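Protein argonaute (Aquifex aeolicus, PDB 1YVU) uses short single-stranded DNA guides to bind complementary RNA targets and cut them, a metal-dependent endonuclease activity carried by its RNase H-like PIWI domain. Local coordinates at residues N603-F607 against V625-T629; R39-F43 against E99-D103. One frame throughout, in Å; residues are numbered along the deposited sequence.

Contact 1: N603-F607 against V625-T629; sequences NPRFF and VILAT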
loop_
_atom_site.group_PDB
_atom_site.type_symbol
_atom_site.label_atom_id
_atom_site.label_comp_id
_atom_site.label_asym_id
_atom_site.label_seq_id
_atom_site.Cartn_x
_atom_site.Cartn_y
_atom_site.Cartn_z
ATOM N N ASN A 603 4.810 7.527 -1.448
ATOM C CA ASN A 603 4.639 8.927 -1.112
ATOM C C ASN A 603 5.963 9.667 -0.936
ATOM O O ASN A 603 7.028 9.034 -0.890
ATOM C CB ASN A 603 3.822 8.997 0.183
ATOM C CG ASN A 603 2.431 8.457 0.013
ATOM O OD1 ASN A 603 1.734 8.745 -0.970
ATOM N ND2 ASN A 603 2.015 7.649 0.974
ATOM N N PRO A 604 5.932 11.021 -0.958
ATOM C CA PRO A 604 7.168 11.786 -0.772
ATOM C C PRO A 604 7.569 11.675 0.691
ATOM O O PRO A 604 6.733 11.860 1.581
ATOM C CB PRO A 604 6.740 13.200 -1.119
ATOM C CG PRO A 604 5.699 12.998 -2.138
ATOM C CD PRO A 604 4.892 11.895 -1.537
ATOM N N ARG A 605 8.825 11.296 0.916
ATOM C CA ARG A 605 9.359 11.112 2.256
ATOM C C ARG A 605 9.751 12.421 2.939
ATOM O O ARG A 605 9.652 13.478 2.321
ATOM C CB ARG A 605 10.507 10.095 2.222
ATOM C CG ARG A 605 10.058 8.637 1.911
ATOM C CD ARG A 605 11.053 7.580 2.443
ATOM N NE ARG A 605 11.243 6.454 1.529
ATOM C CZ ARG A 605 12.024 6.482 0.446
ATOM N NH1 ARG A 605 12.705 7.583 0.147
ATOM N NH2 ARG A 605 12.091 5.434 -0.368
ATOM N N PHE A 606 9.993 12.348 4.253
ATOM C CA PHE A 606 10.425 13.491 5.071
ATOM C C PHE A 606 11.845 13.195 5.545
ATOM O O PHE A 606 12.125 12.115 6.108
ATOM C CB PHE A 606 9.569 13.680 6.314
ATOM C CG PHE A 606 8.206 14.270 6.050
ATOM C CD1 PHE A 606 7.058 13.489 6.216
ATOM C CD2 PHE A 606 8.037 15.634 5.737
ATOM C CE1 PHE A 606 5.760 14.051 6.077
ATOM C CE2 PHE A 606 6.718 16.201 5.598
ATOM C CZ PHE A 606 5.600 15.404 5.772
ATOM N N PHE A 607 12.742 14.147 5.302
ATOM C CA PHE A 607 14.137 14.017 5.689
ATOM C C PHE A 607 14.428 15.156 6.650
ATOM O O PHE A 607 14.216 16.321 6.317
ATOM C CB PHE A 607 15.070 14.109 4.467
ATOM C CG PHE A 607 14.684 13.202 3.314
ATOM C CD1 PHE A 607 14.046 13.726 2.170
ATOM C CD2 PHE A 607 14.946 11.819 3.367
ATOM C CE1 PHE A 607 13.673 12.871 1.078
ATOM C CE2 PHE A 607 14.579 10.945 2.289
ATOM C CZ PHE A 607 13.947 11.463 1.148
ATOM N N VAL A 625 -2.672 16.135 1.161
ATOM C CA VAL A 625 -1.621 16.465 2.138
ATOM C C VAL A 625 -0.724 15.262 2.370
ATOM O O VAL A 625 -1.216 14.154 2.626
ATOM C CB VAL A 625 -2.251 16.799 3.551
ATOM C CG1 VAL A 625 -1.188 16.950 4.638
ATOM C CG2 VAL A 625 -3.094 18.033 3.493
ATOM N N ILE A 626 0.586 15.512 2.376
ATOM C CA ILE A 626 1.575 14.469 2.661
ATOM C C ILE A 626 1.740 14.674 4.160
ATOM O O ILE A 626 2.104 15.752 4.613
ATOM C CB ILE A 626 2.847 14.700 1.890
ATOM C CG1 ILE A 626 2.522 14.564 0.407
ATOM C CG2 ILE A 626 3.905 13.675 2.274
ATOM C CD1 ILE A 626 3.330 15.515 -0.470
ATOM N N LEU A 627 1.418 13.634 4.913
ATOM C CA LEU A 627 1.392 13.715 6.354
ATOM C C LEU A 627 2.224 12.697 7.111
ATOM O O LEU A 627 2.175 11.496 6.816
ATOM C CB LEU A 627 -0.078 13.573 6.788
ATOM C CG LEU A 627 -0.462 13.770 8.243
ATOM C CD1 LEU A 627 -0.138 15.210 8.604
ATOM C CD2 LEU A 627 -1.947 13.423 8.503
ATOM N N ALA A 628 2.870 13.164 8.177
ATOM C CA ALA A 628 3.643 12.288 9.030
ATOM C C ALA A 628 2.705 11.856 10.174
ATOM O O ALA A 628 2.350 12.681 11.041
ATOM C CB ALA A 628 4.803 13.016 9.555
ATOM N N THR A 629 2.319 10.576 10.156
ATOM C CA THR A 629 1.413 9.997 11.147
ATOM C C THR A 629 2.009 9.407 12.402
ATOM O O THR A 629 1.264 9.031 13.321
ATOM C CB THR A 629 0.620 8.890 10.542
ATOM O OG1 THR A 629 1.467 8.109 9.674
ATOM C CG2 THR A 629 -0.557 9.451 9.799
#
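Pro604 and Phe606 lay their side chains against Ile626 and Ala628 inside the PIWI domain, whose fold is that of RNase H; residues 625-629 belong to the PIWI box. The side chains that meet are apolar, though some of them rest on backbone atoms, and no hydrogen bond joins the two segments. They are not neighbouring strands: Ile626 pairs through its backbone with Tyr618 and Phe607 with Leu6, so side chains, in part resting on the facing backbone, bridge the gap, with the CA atoms of Pro604 and Ile626 7.1 Å apart.

Aliphatic packing comes first. The proline ring and the isoleucine chain cross at about a right angle, and CG of Pro604 meets CD1 of Ile626 at 3.8 Å. Proline suits the place because its compact ring offers carbon without a backbone N-H that would need a partner in a buried setting. Beta-branched Ile626 is at home in a strand and reaches two ways: CG1 lies anti to the carbonyl carbon (chi1 -65°) and carries CD1 to the proline ring, while CG2 turns to the Pro604 carbonyl and to Phe606. Leu7 of strand 6-7 touches Pro604, Phe606 and Ile626 alike and so packs into the same cluster.

Aromatic packing follows. The Phe606 ring presents an edge to the backbone of residues 626-627, with the Ile626 carbonyl oxygen and the Leu627 carbonyl carbon near the ring plane; CZ of Phe606 lies 3.7 Å from Ile626 O. A flat, wide side chain can span a separation of this size, and Pro640 touches it as well. Alanine answers with a single methyl group, which lets the ring come close to the backbone at this point: CE1 of Phe606 stands 3.7 Å from N of Ala628 and 3.8 Å from CB of Ala628.

Contact 2: R39-F43 against E99-D103; sequences RWRVF and ELFRD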
loop_
_atom_site.group_PDB
_atom_site.type_symbol
_atom_site.label_atom_id
_atom_site.label_comp_id
_atom_site.label_asym_id
_atom_site.label_seq_id
_atom_site.Cartn_x
_atom_site.Cartn_y
_atom_site.Cartn_z
ATOM N N ARG A 39 -1.002 7.075 -26.329
ATOM C CA ARG A 39 -0.051 8.154 -26.047
ATOM C C ARG A 39 1.377 7.587 -25.977
ATOM O O ARG A 39 2.336 8.231 -26.430
ATOM C CB ARG A 39 -0.480 8.872 -24.751
ATOM C CG ARG A 39 0.555 9.767 -24.053
ATOM C CD ARG A 39 0.858 9.169 -22.685
ATOM N NE ARG A 39 2.096 9.616 -22.053
ATOM C CZ ARG A 39 3.328 9.459 -22.542
ATOM N NH1 ARG A 39 3.555 8.882 -23.713
ATOM N NH2 ARG A 39 4.363 9.774 -21.782
ATOM N N TRP A 40 1.483 6.344 -25.495
ATOM C CA TRP A 40 2.757 5.657 -25.383
ATOM C C TRP A 40 3.244 5.307 -26.787
ATOM O O TRP A 40 4.409 5.550 -27.135
ATOM C CB TRP A 40 2.605 4.404 -24.491
ATOM C CG TRP A 40 3.814 3.488 -24.449
ATOM C CD1 TRP A 40 3.902 2.236 -25.002
ATOM C CD2 TRP A 40 5.123 3.787 -23.928
ATOM N NE1 TRP A 40 5.183 1.745 -24.879
ATOM C CE2 TRP A 40 5.954 2.672 -24.225
ATOM C CE3 TRP A 40 5.686 4.890 -23.246
ATOM C CZ2 TRP A 40 7.328 2.630 -23.861
ATOM C CZ3 TRP A 40 7.062 4.846 -22.882
ATOM C CH2 TRP A 40 7.859 3.719 -23.195
ATOM N N ARG A 41 2.303 4.833 -27.605
ATOM C CA ARG A 41 2.562 4.424 -28.980
ATOM C C ARG A 41 2.807 5.576 -29.932
ATOM O O ARG A 41 3.608 5.415 -30.869
ATOM C CB ARG A 41 1.442 3.527 -29.468
ATOM C CG ARG A 41 1.363 2.237 -28.667
ATOM C CD ARG A 41 0.195 1.363 -29.112
ATOM N NE ARG A 41 0.227 -0.014 -28.596
ATOM C CZ ARG A 41 1.167 -0.922 -28.876
ATOM N NH1 ARG A 41 2.212 -0.631 -29.656
ATOM N NH2 ARG A 41 0.984 -2.179 -28.494
ATOM N N VAL A 42 2.188 6.744 -29.642
ATOM C CA VAL A 42 2.362 7.980 -30.447
ATOM C C VAL A 42 3.799 8.397 -30.250
ATOM O O VAL A 42 4.445 8.805 -31.174
ATOM C CB VAL A 42 1.529 9.211 -29.996
ATOM C CG1 VAL A 42 1.634 10.341 -31.050
ATOM C CG2 VAL A 42 0.104 8.876 -29.793
ATOM N N PHE A 43 4.289 8.254 -29.032
ATOM C CA PHE A 43 5.666 8.568 -28.699
ATOM C C PHE A 43 6.638 7.526 -29.342
ATOM O O PHE A 43 7.715 7.892 -29.803
ATOM C CB PHE A 43 5.759 8.680 -27.153
ATOM C CG PHE A 43 7.152 8.547 -26.577
ATOM C CD1 PHE A 43 8.203 9.420 -26.964
ATOM C CD2 PHE A 43 7.423 7.511 -25.656
ATOM C CE1 PHE A 43 9.510 9.257 -26.449
ATOM C CE2 PHE A 43 8.728 7.332 -25.125
ATOM C CZ PHE A 43 9.772 8.206 -25.527
ATOM N N GLU A 99 3.820 13.216 -18.300
ATOM C CA GLU A 99 3.796 12.481 -19.554
ATOM C C GLU A 99 4.924 12.929 -20.433
ATOM O O GLU A 99 5.781 12.107 -20.787
ATOM C CB GLU A 99 2.485 12.662 -20.280
ATOM C CG GLU A 99 1.344 12.080 -19.523
ATOM C CD GLU A 99 0.062 12.080 -20.305
ATOM O OE1 GLU A 99 0.013 12.676 -21.398
ATOM O OE2 GLU A 99 -0.906 11.437 -19.852
ATOM N N LEU A 100 5.038 14.251 -20.601
ATOM C CA LEU A 100 6.096 14.832 -21.429
ATOM C C LEU A 100 7.491 14.661 -20.773
ATOM O O LEU A 100 8.392 14.115 -21.404
ATOM C CB LEU A 100 5.786 16.303 -21.743
ATOM C CG LEU A 100 6.607 16.866 -22.911
ATOM C CD1 LEU A 100 5.873 16.574 -24.181
ATOM C CD2 LEU A 100 6.891 18.375 -22.774
ATOM N N PHE A 101 7.622 14.998 -19.485
ATOM C CA PHE A 101 8.898 14.860 -18.769
ATOM C C PHE A 101 9.498 13.450 -18.870
ATOM O O PHE A 101 10.676 13.302 -19.200
ATOM C CB PHE A 101 8.739 15.256 -17.287
ATOM C CG PHE A 101 10.038 15.210 -16.472
ATOM C CD1 PHE A 101 11.081 16.152 -16.688
ATOM C CD2 PHE A 101 10.225 14.227 -15.482
ATOM C CE1 PHE A 101 12.298 16.108 -15.919
ATOM C CE2 PHE A 101 11.440 14.172 -14.710
ATOM C CZ PHE A 101 12.472 15.115 -14.933
ATOM N N ARG A 102 8.668 12.434 -18.610
ATOM C CA ARG A 102 9.070 11.023 -18.632
ATOM C C ARG A 102 9.683 10.567 -19.944
ATOM O O ARG A 102 10.727 9.919 -19.977
ATOM C CB ARG A 102 7.877 10.133 -18.315
ATOM C CG ARG A 102 7.530 10.064 -16.851
ATOM C CD ARG A 102 6.466 9.011 -16.620
ATOM N NE ARG A 102 6.242 8.799 -15.189
ATOM C CZ ARG A 102 5.133 8.281 -14.658
ATOM N NH1 ARG A 102 4.118 7.906 -15.436
ATOM N NH2 ARG A 102 5.021 8.176 -13.336
ATOM N N ASP A 103 9.052 10.984 -21.028
ATOM C CA ASP A 103 9.482 10.664 -22.379
ATOM C C ASP A 103 10.803 11.325 -22.715
ATOM O O ASP A 103 11.489 10.931 -23.650
ATOM C CB ASP A 103 8.395 11.068 -23.379
ATOM C CG ASP A 103 7.099 10.218 -23.250
ATOM O OD1 ASP A 103 7.067 9.209 -22.486
ATOM O OD2 ASP A 103 6.100 10.563 -23.930
#
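Arg39 and Asp103 reach for each other from opposite directions between two helices, and their salt bridge is the centre of the contact. NH2 of Arg39 donates to OD1 of Asp103 over 2.9 Å in a nearly straight bond (168°). OD1 lies in the guanidinium plane but is itself met from above the carboxylate plane, the two groups being turned steeply against each other. OD2 takes two weaker, bent bonds, from NH1 and NH2.

The same carboxylate lies flat on Phe43: the planes are 5° apart, with CG of Asp103 3.6 Å above the ring, and CB makes a CH-pi contact with that face. Aspartate is short enough to hold its CB over the ring while its carboxylate meets the arginine, whose positive charge probably offsets the cost of setting an anion over a pi face.

Glu99, one helical turn before Asp103, crosses the arginine chain at a slant. CB of Glu99 is 3.5 Å from NE of Arg39, whereas the ion pair from NE to OE1 is long; OE1 accepts a firmer bond from the backbone N of Arg52. Arginine is long enough to pass Glu99 and still reach Asp103, its chain bent at chi2 on the way.

Farther out, Thr50 N bonds to OD2 of Asp103, and Phe57 packs on Arg39. Helices 32-46 and 94-107, inclined by 41° at these segments, are thus joined by a buried salt-bridge network within the N-terminal domain.

Contact 1 and contact 2 are both buried, yet they share no helix or strand and do not touch; their centres lie 28 Å apart. Contact 1 sits nearer the middle of the chain, about 14 Å from its centre, in the PIWI domain, and contact 2 lies about 26 Å out, in the N-terminal domain of the other lobe. The chemistry differs accordingly. Segments 603-607 and 625-629 meet through apolar side chains and the backbone they rest on, whereas helices 32-46 and 94-107 are joined by charges, with an aromatic face beneath the acid. At contact 2 the segment axes run 11.8 Å apart, a spacing bridged chiefly by the long Arg39 reaching the short Asp103. Neither contact adjoins the metal site of Asp502 and Asp683.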